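Local atomic coordinates of excinuclease ABC, subunit A. (Deinococcus radiodurans, PDB entry 2VF7), a protein that binds DNA and ATP, hydrolyses ATP, carries zinc, and as a UvrA-family ABC protein probably helps to recognise damaged DNA for excision repair. Residues P493-R497 against A797-W801; P822-A826 against L837-L841; G55-E60 against V82-I88. The protein carries 1 engineered substitution. One frame throughout, in Å; residues are numbered along the deposited sequence.

Overall arrangement
Contacts 1 and 2 are neighbours, their centres 10 Å apart. They touch by packing, for example where Pro822 CG lies 3.7 Å from Ser799 O. Both sit next to the sheet whose strand 525-529 runs into the second nucleotide-binding loop. Contact 2 lies near that site: the side chain of Val825 is about 12 Å from that of Lys536, which binds the second ADP. Contact 3 lies beside the first nucleotide site, and Gly55 is about 7 Å from a bound ADP. Its centre lies 45 Å from that of contact 1 and 44 Å from that of contact 2, so the contacts fall into two separate regions.

Contact 1: P493-R497 against A797-W801; sequences PHTPR and AASDW
His494 and Arg497 both donate to one carboxylate oxygen, Asp800 OD1, and they reach it from opposite faces of the carboxylate plane. The ring nitrogen His494 NE2 bonds to Asp800 OD1 at 2.8 Å, with an angle of 159° at the hydrogen. The acceptor lies near the plane of the imidazole, while the ring is turned well away from the plane of the carboxylate. The backbone amide Arg497 N makes the second bond to Asp800 OD1, also 2.8 Å long and slightly straighter at 167°.

Asp800 OD2 has other partners. It accepts from the backbone amide of Met525, and Arg497 NH1 adds a weak bond to Asp800 OD2 at 3.4 Å, as part of a salt bridge. That oxygen meets the guanidinium group at its edge.

These bonds fasten the loop before strand 502-510 to the loop that leads into strand 801-805 of the ABC ATPase sheet. Strand 525-529 of the same sheet runs into the second P-loop. The Ser799 side chain leaves its backbone away from 493-497, and Ser799 OG bonds to Ser527 OG on that strand.

The His494 ring also meets the backbone of 797-801. Its CG is anti to the backbone N (chi1 169°), which carries the ring over Ala798. There Ala798 O sits above one face, offset toward the rim, 3.2 Å from His494 CD2. Ser799 O approaches the ring edge, 3.1 Å from His494 CD2. A leucine in place of His494 would probably leave Asp800 OD1 without a donor on one face and weaken the hold of 493-497 on 797-801. Pro496 CB packs on Asp800 O at 3.6 Å.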
loop_
_atom_site.group_PDB
_atom_site.type_symbol
_atom_site.label_atom_id
_atom_site.label_comp_id
_atom_site.label_asym_id
_atom_site.label_seq_id
_atom_site.Cartn_x
_atom_site.Cartn_y
_atom_site.Cartn_z
ATOM N N PRO A 493 -12.285 -52.804 11.566
ATOM C CA PRO A 493 -13.598 -52.267 11.977
ATOM C C PRO A 493 -13.810 -51.936 13.465
ATOM O O PRO A 493 -13.056 -52.387 14.333
ATOM C CB PRO A 493 -14.573 -53.355 11.526
ATOM C CG PRO A 493 -13.915 -53.957 10.356
ATOM C CD PRO A 493 -12.445 -53.946 10.646
ATOM N N HIS A 494 -14.852 -51.146 13.727
ATOM C CA HIS A 494 -15.201 -50.693 15.072
ATOM C C HIS A 494 -16.610 -51.152 15.474
ATOM O O HIS A 494 -17.587 -50.825 14.787
ATOM C CB HIS A 494 -15.095 -49.163 15.152
ATOM C CG HIS A 494 -15.681 -48.581 16.402
ATOM N ND1 HIS A 494 -14.980 -48.507 17.588
ATOM C CD2 HIS A 494 -16.904 -48.058 16.652
ATOM C CE1 HIS A 494 -15.746 -47.958 18.514
ATOM N NE2 HIS A 494 -16.919 -47.677 17.972
ATOM N N THR A 495 -16.708 -51.900 16.578
ATOM C CA THR A 495 -18.005 -52.344 17.104
ATOM C C THR A 495 -18.655 -51.223 17.926
ATOM O O THR A 495 -18.036 -50.700 18.858
ATOM C CB THR A 495 -17.890 -53.644 17.963
ATOM O OG1 THR A 495 -16.997 -54.569 17.331
ATOM C CG2 THR A 495 -19.258 -54.318 18.148
ATOM N N PRO A 496 -19.897 -50.835 17.569
ATOM C CA PRO A 496 -20.588 -49.770 18.290
ATOM C C PRO A 496 -20.848 -50.112 19.757
ATOM O O PRO A 496 -21.312 -51.209 20.081
ATOM C CB PRO A 496 -21.916 -49.632 17.530
ATOM C CG PRO A 496 -21.666 -50.228 16.210
ATOM C CD PRO A 496 -20.715 -51.346 16.458
ATOM N N ARG A 497 -20.528 -49.165 20.628
ATOM C CA ARG A 497 -20.777 -49.312 22.049
ATOM C C ARG A 497 -22.210 -48.919 22.377
ATOM O O ARG A 497 -22.782 -48.041 21.732
ATOM C CB ARG A 497 -19.810 -48.445 22.843
ATOM C CG ARG A 497 -18.352 -48.783 22.639
ATOM C CD ARG A 497 -17.519 -47.837 23.470
ATOM N NE ARG A 497 -16.089 -48.038 23.264
ATOM C CZ ARG A 497 -15.361 -47.407 22.347
ATOM N NH1 ARG A 497 -15.911 -46.513 21.526
ATOM N NH2 ARG A 497 -14.071 -47.680 22.254
ATOM N N ALA A 797 -17.212 -43.619 10.203
ATOM C CA ALA A 797 -17.216 -45.066 10.145
ATOM C C ALA A 797 -16.761 -45.736 11.456
ATOM O O ALA A 797 -16.995 -46.926 11.660
ATOM C CB ALA A 797 -16.360 -45.527 8.977
ATOM N N ALA A 798 -16.101 -44.986 12.334
ATOM C CA ALA A 798 -15.694 -45.523 13.638
ATOM C C ALA A 798 -16.440 -44.900 14.827
ATOM O O ALA A 798 -16.049 -45.085 15.981
ATOM C CB ALA A 798 -14.197 -45.410 13.819
ATOM N N SER A 799 -17.529 -44.183 14.551
ATOM C CA SER A 799 -18.441 -43.722 15.600
ATOM C C SER A 799 -19.210 -44.897 16.184
ATOM O O SER A 799 -19.080 -46.022 15.696
ATOM C CB SER A 799 -19.420 -42.713 15.025
ATOM O OG SER A 799 -18.701 -41.625 14.488
ATOM N N ASP A 800 -19.997 -44.635 17.233
ATOM C CA ASP A 800 -20.942 -45.621 17.802
ATOM C C ASP A 800 -22.390 -45.359 17.369
ATOM O O ASP A 800 -23.222 -46.273 17.385
ATOM C CB ASP A 800 -20.864 -45.621 19.328
ATOM C CG ASP A 800 -19.473 -45.922 19.846
ATOM O OD1 ASP A 800 -19.022 -47.065 19.637
ATOM O OD2 ASP A 800 -18.830 -45.034 20.458
ATOM N N TRP A 801 -22.670 -44.104 17.003
ATOM C CA TRP A 801 -23.983 -43.639 16.534
ATOM C C TRP A 801 -23.794 -42.531 15.475
ATOM O O TRP A 801 -22.704 -41.956 15.383
ATOM C CB TRP A 801 -24.797 -43.124 17.721
ATOM C CG TRP A 801 -26.264 -42.945 17.457
ATOM C CD1 TRP A 801 -26.897 -41.774 17.165
ATOM C CD2 TRP A 801 -27.281 -43.961 17.466
ATOM N NE1 TRP A 801 -28.229 -41.983 16.990
ATOM C CE2 TRP A 801 -28.505 -43.319 17.172
ATOM C CE3 TRP A 801 -27.280 -45.347 17.703
ATOM C CZ2 TRP A 801 -29.725 -44.019 17.093
ATOM C CZ3 TRP A 801 -28.495 -46.043 17.632
ATOM C CH2 TRP A 801 -29.695 -45.377 17.319
#

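Contact 2: P822-A826 against L837-L841; sequences PAEVA and LRAAL
Leu837 and Leu841, one helical turn apart, pack against Pro822 and Ala826 where two short helices joined by a loop close the C-terminal end of the chain. The short helix 822-825 follows the last strand of the ABC ATPase sheet, and Pro822 and Val825 also rest on Val802 of strand 801-805.

The two leucines differ in conformation. Leu841 has CG anti to its carbonyl carbon (chi1 -74°), which sends its CD1 to Ala826. Leu837 has an unusual first torsion of -139°, away from the staggered positions. Its two methyl groups divide the work. CD2 faces the Pro822 ring, with Leu837 CD2 4.2 Å from Pro822 CB. Leu837 CD1 reaches the backbone, 3.3 Å from Pro822 O, and also touches Val825 CG1.

Arg838 is exposed to solvent. Its chain is bent at chi3 (-54°), which turns the guanidinium back to the end of the first segment. Arg838 NE donates to Ala826 O at 3.2 Å, and Arg838 NH2 adds a weak bond to the same oxygen. Between the last residues of the two segments the packing is tight: Leu841 CD1 lies 3.5 Å from Ala826 CB.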
loop_
_atom_site.group_PDB
_atom_site.type_symbol
_atom_site.label_atom_id
_atom_site.label_comp_id
_atom_site.label_asym_id
_atom_site.label_seq_id
_atom_site.Cartn_x
_atom_site.Cartn_y
_atom_site.Cartn_z
ATOM N N PRO A 822 -23.283 -46.520 12.376
ATOM C CA PRO A 822 -22.841 -46.263 10.998
ATOM C C PRO A 822 -23.383 -47.271 9.977
ATOM O O PRO A 822 -23.890 -46.870 8.925
ATOM C CB PRO A 822 -21.310 -46.337 11.099
ATOM C CG PRO A 822 -20.995 -46.079 12.534
ATOM C CD PRO A 822 -22.149 -46.610 13.317
ATOM N N ALA A 823 -23.288 -48.561 10.309
ATOM C CA ALA A 823 -23.821 -49.677 9.510
ATOM C C ALA A 823 -25.326 -49.599 9.228
ATOM O O ALA A 823 -25.775 -49.952 8.125
ATOM C CB ALA A 823 -23.500 -51.009 10.199
ATOM N N GLU A 824 -26.103 -49.189 10.232
ATOM C CA GLU A 824 -27.538 -48.952 10.062
ATOM C C GLU A 824 -27.776 -47.805 9.071
ATOM O O GLU A 824 -28.467 -47.981 8.072
ATOM C CB GLU A 824 -28.225 -48.684 11.415
ATOM C CG GLU A 824 -28.661 -49.960 12.168
ATOM C CD GLU A 824 -29.109 -49.723 13.638
ATOM O OE1 GLU A 824 -29.217 -48.556 14.072
ATOM O OE2 GLU A 824 -29.357 -50.720 14.366
ATOM N N VAL A 825 -27.169 -46.656 9.346
ATOM C CA VAL A 825 -27.262 -45.447 8.509
ATOM C C VAL A 825 -26.706 -45.573 7.079
ATOM O O VAL A 825 -27.063 -44.787 6.207
ATOM C CB VAL A 825 -26.595 -44.233 9.225
ATOM C CG1 VAL A 825 -26.615 -42.986 8.349
ATOM C CG2 VAL A 825 -27.306 -43.947 10.532
ATOM N N ALA A 826 -25.834 -46.555 6.851
ATOM C CA ALA A 826 -25.196 -46.781 5.556
ATOM C C ALA A 826 -26.171 -47.382 4.567
ATOM O O ALA A 826 -25.867 -47.484 3.380
ATOM C CB ALA A 826 -24.009 -47.700 5.713
ATOM N N LEU A 837 -20.838 -43.362 3.209
ATOM C CA LEU A 837 -20.578 -44.072 4.457
ATOM C C LEU A 837 -20.360 -45.550 4.136
ATOM O O LEU A 837 -19.428 -46.163 4.640
ATOM C CB LEU A 837 -21.742 -43.908 5.443
ATOM C CG LEU A 837 -21.487 -43.679 6.947
ATOM C CD1 LEU A 837 -22.732 -43.974 7.730
ATOM C CD2 LEU A 837 -20.306 -44.453 7.536
ATOM N N ARG A 838 -21.219 -46.097 3.281
ATOM C CA ARG A 838 -21.144 -47.492 2.823
ATOM C C ARG A 838 -19.808 -47.857 2.144
ATOM O O ARG A 838 -19.234 -48.897 2.436
ATOM C CB ARG A 838 -22.323 -47.764 1.895
ATOM C CG ARG A 838 -22.580 -49.198 1.536
ATOM C CD ARG A 838 -23.554 -49.261 0.340
ATOM N NE ARG A 838 -24.782 -48.495 0.596
ATOM C CZ ARG A 838 -25.417 -47.747 -0.302
ATOM N NH1 ARG A 838 -24.956 -47.639 -1.545
ATOM N NH2 ARG A 838 -26.538 -47.114 0.056
ATOM N N ALA A 839 -19.318 -47.003 1.245
ATOM C CA ALA A 839 -17.994 -47.169 0.633
ATOM C C ALA A 839 -16.852 -47.178 1.665
ATOM O O ALA A 839 -15.876 -47.920 1.508
ATOM C CB ALA A 839 -17.759 -46.097 -0.422
ATOM N N ALA A 840 -16.991 -46.343 2.701
ATOM C CA ALA A 840 -16.088 -46.265 3.867
ATOM C C ALA A 840 -16.099 -47.507 4.751
ATOM O O ALA A 840 -15.086 -47.869 5.343
ATOM C CB ALA A 840 -16.452 -45.069 4.707
ATOM N N LEU A 841 -17.258 -48.152 4.849
ATOM C CA LEU A 841 -17.424 -49.311 5.711
ATOM C C LEU A 841 -16.950 -50.585 5.038
ATOM O O LEU A 841 -17.265 -50.863 3.870
ATOM C CB LEU A 841 -18.877 -49.444 6.175
ATOM C CG LEU A 841 -19.384 -48.473 7.245
ATOM C CD1 LEU A 841 -20.866 -48.294 7.104
ATOM C CD2 LEU A 841 -19.058 -48.975 8.633
#

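Contact 3: G55-E60 against V82-I88; sequences GTLYAE and VPDVDAI
Pro83 and Ile88 make most of the apolar contact with one side of helix 49-69. The Pro83 ring lies against the backbone and side chains of the helix. Its CG is 3.7 Å from Ala59 CB, and Pro83 CB is 3.6 Å from Gly55 O. Ile88 comes from further along the segment and lies antiparallel to the Glu60 side chain, with Ile88 CD1 3.7 Å from Glu60 CG. A bend at chi2 (72°) lays Glu60 CB and CG along that methyl and turns Glu60 OE1 to Pro83 CD. Thr56 CG2 touches the same methyl at 4.1 Å from Ile88 CD1. Leu57 CD2 adds a looser contact to Ile88 CG2.

No direct hydrogen bond joins the two segments; water does so instead. One water donates to Glu60 OE1 at 2.6 Å and to Pro83 O at 3.2 Å. Another water donates to Asp84 O and also hydrogen-bonds to Thr56 OG1. The Thr56 hydroxyl also bonds to Ser51 O, within its own helix.

Charged groups add ion pairs to residues outside the two segments. Glu60 OE2 forms a salt bridge with Arg64, which also bonds to Ile88 O. Asp84 and Asp86 both pair with Arg22.

Asp86 and Ala87 together face Arg19 on strand 15-21 and form a classic beta bulge. From there the segment runs on as edge strand 87-89 of a three-stranded antiparallel sheet. That sheet packs against the helix that follows the first P-loop, whose Lys49 binds ADP, as in ABC ATPase nucleotide-binding domains.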
loop_
_atom_site.group_PDB
_atom_site.type_symbol
_atom_site.label_atom_id
_atom_site.label_comp_id
_atom_site.label_asym_id
_atom_site.label_seq_id
_atom_site.Cartn_x
_atom_site.Cartn_y
_atom_site.Cartn_z
ATOM N N GLY A 55 4.779 -20.483 2.606
ATOM C CA GLY A 55 5.945 -19.868 3.234
ATOM C C GLY A 55 7.054 -19.529 2.255
ATOM O O GLY A 55 7.834 -18.580 2.471
ATOM N N THR A 56 7.103 -20.293 1.168
ATOM C CA THR A 56 8.170 -20.182 0.174
ATOM C C THR A 56 7.634 -19.674 -1.170
ATOM O O THR A 56 8.019 -18.592 -1.622
ATOM C CB THR A 56 8.904 -21.536 0.018
ATOM O OG1 THR A 56 9.512 -21.881 1.264
ATOM C CG2 THR A 56 9.983 -21.464 -1.037
ATOM N N LEU A 57 6.730 -20.435 -1.785
ATOM C CA LEU A 57 6.281 -20.140 -3.166
ATOM C C LEU A 57 5.436 -18.881 -3.249
ATOM O O LEU A 57 5.826 -17.921 -3.919
ATOM C CB LEU A 57 5.581 -21.352 -3.809
ATOM C CG LEU A 57 6.499 -22.451 -4.365
ATOM C CD1 LEU A 57 5.776 -23.766 -4.576
ATOM C CD2 LEU A 57 7.090 -22.024 -5.679
ATOM N N TYR A 58 4.299 -18.867 -2.557
ATOM C CA TYR A 58 3.463 -17.673 -2.510
ATOM C C TYR A 58 4.250 -16.448 -2.042
ATOM O O TYR A 58 4.247 -15.406 -2.705
ATOM C CB TYR A 58 2.209 -17.918 -1.641
ATOM C CG TYR A 58 1.450 -16.669 -1.258
ATOM C CD1 TYR A 58 0.659 -15.990 -2.191
ATOM C CD2 TYR A 58 1.510 -16.166 0.049
ATOM C CE1 TYR A 58 -0.037 -14.839 -1.841
ATOM C CE2 TYR A 58 0.813 -14.998 0.414
ATOM C CZ TYR A 58 0.043 -14.348 -0.548
ATOM O OH TYR A 58 -0.656 -13.205 -0.210
ATOM N N ALA A 59 4.960 -16.589 -0.928
ATOM C CA ALA A 59 5.676 -15.476 -0.310
ATOM C C ALA A 59 6.777 -14.834 -1.168
ATOM O O ALA A 59 6.903 -13.601 -1.197
ATOM C CB ALA A 59 6.220 -15.886 1.043
ATOM N N GLU A 60 7.583 -15.641 -1.846
ATOM C CA GLU A 60 8.589 -15.091 -2.771
ATOM C C GLU A 60 7.924 -14.428 -3.996
ATOM O O GLU A 60 8.293 -13.334 -4.392
ATOM C CB GLU A 60 9.601 -16.177 -3.167
ATOM C CG GLU A 60 10.726 -15.756 -4.129
ATOM C CD GLU A 60 11.787 -14.863 -3.493
ATOM O OE1 GLU A 60 11.739 -14.640 -2.261
ATOM O OE2 GLU A 60 12.662 -14.368 -4.241
ATOM N N VAL A 82 12.084 -12.308 4.755
ATOM C CA VAL A 82 12.151 -12.902 3.421
ATOM C C VAL A 82 12.070 -14.435 3.530
ATOM O O VAL A 82 12.488 -14.995 4.549
ATOM C CB VAL A 82 13.473 -12.531 2.714
ATOM C CG1 VAL A 82 13.230 -12.312 1.256
ATOM C CG2 VAL A 82 14.071 -11.274 3.309
ATOM N N PRO A 83 11.515 -15.125 2.502
ATOM C CA PRO A 83 11.645 -16.587 2.550
ATOM C C PRO A 83 13.114 -17.019 2.454
ATOM O O PRO A 83 13.918 -16.354 1.799
ATOM C CB PRO A 83 10.857 -17.053 1.324
ATOM C CG PRO A 83 9.965 -15.901 0.975
ATOM C CD PRO A 83 10.751 -14.689 1.315
ATOM N N ASP A 84 13.456 -18.107 3.139
ATOM C CA ASP A 84 14.802 -18.650 3.085
ATOM C C ASP A 84 14.883 -19.587 1.895
ATOM O O ASP A 84 14.424 -20.717 1.954
ATOM C CB ASP A 84 15.141 -19.372 4.387
ATOM C CG ASP A 84 16.640 -19.489 4.627
ATOM O OD1 ASP A 84 17.422 -19.476 3.649
ATOM O OD2 ASP A 84 17.039 -19.606 5.805
ATOM N N VAL A 85 15.446 -19.095 0.800
ATOM C CA VAL A 85 15.503 -19.854 -0.457
ATOM C C VAL A 85 16.601 -19.314 -1.407
ATOM O O VAL A 85 16.738 -18.105 -1.585
ATOM C CB VAL A 85 14.087 -19.929 -1.127
ATOM C CG1 VAL A 85 13.590 -18.541 -1.541
ATOM C CG2 VAL A 85 14.056 -20.936 -2.276
ATOM N N ASP A 86 17.391 -20.217 -1.992
ATOM C CA ASP A 86 18.473 -19.829 -2.908
ATOM C C ASP A 86 17.978 -19.224 -4.230
ATOM O O ASP A 86 18.434 -18.159 -4.615
ATOM C CB ASP A 86 19.412 -21.012 -3.198
ATOM C CG ASP A 86 20.311 -21.342 -2.034
ATOM O OD1 ASP A 86 20.566 -20.417 -1.237
ATOM O OD2 ASP A 86 20.768 -22.512 -1.915
ATOM N N ALA A 87 17.067 -19.918 -4.916
ATOM C CA ALA A 87 16.539 -19.476 -6.214
ATOM C C ALA A 87 15.174 -20.097 -6.530
ATOM O O ALA A 87 14.929 -21.266 -6.217
ATOM C CB ALA A 87 17.523 -19.824 -7.316
ATOM N N ILE A 88 14.286 -19.301 -7.129
ATOM C CA ILE A 88 13.047 -19.795 -7.758
ATOM C C ILE A 88 12.921 -19.166 -9.144
ATOM O O ILE A 88 12.938 -17.938 -9.273
ATOM C CB ILE A 88 11.751 -19.475 -6.954
ATOM C CG1 ILE A 88 11.848 -19.941 -5.499
ATOM C CG2 ILE A 88 10.557 -20.150 -7.622
ATOM C CD1 ILE A 88 10.697 -19.470 -4.584
HETATM O O HOH W 1 12.013 -21.942 1.680
HETATM O O HOH W 2 13.899 -14.534 -0.795
#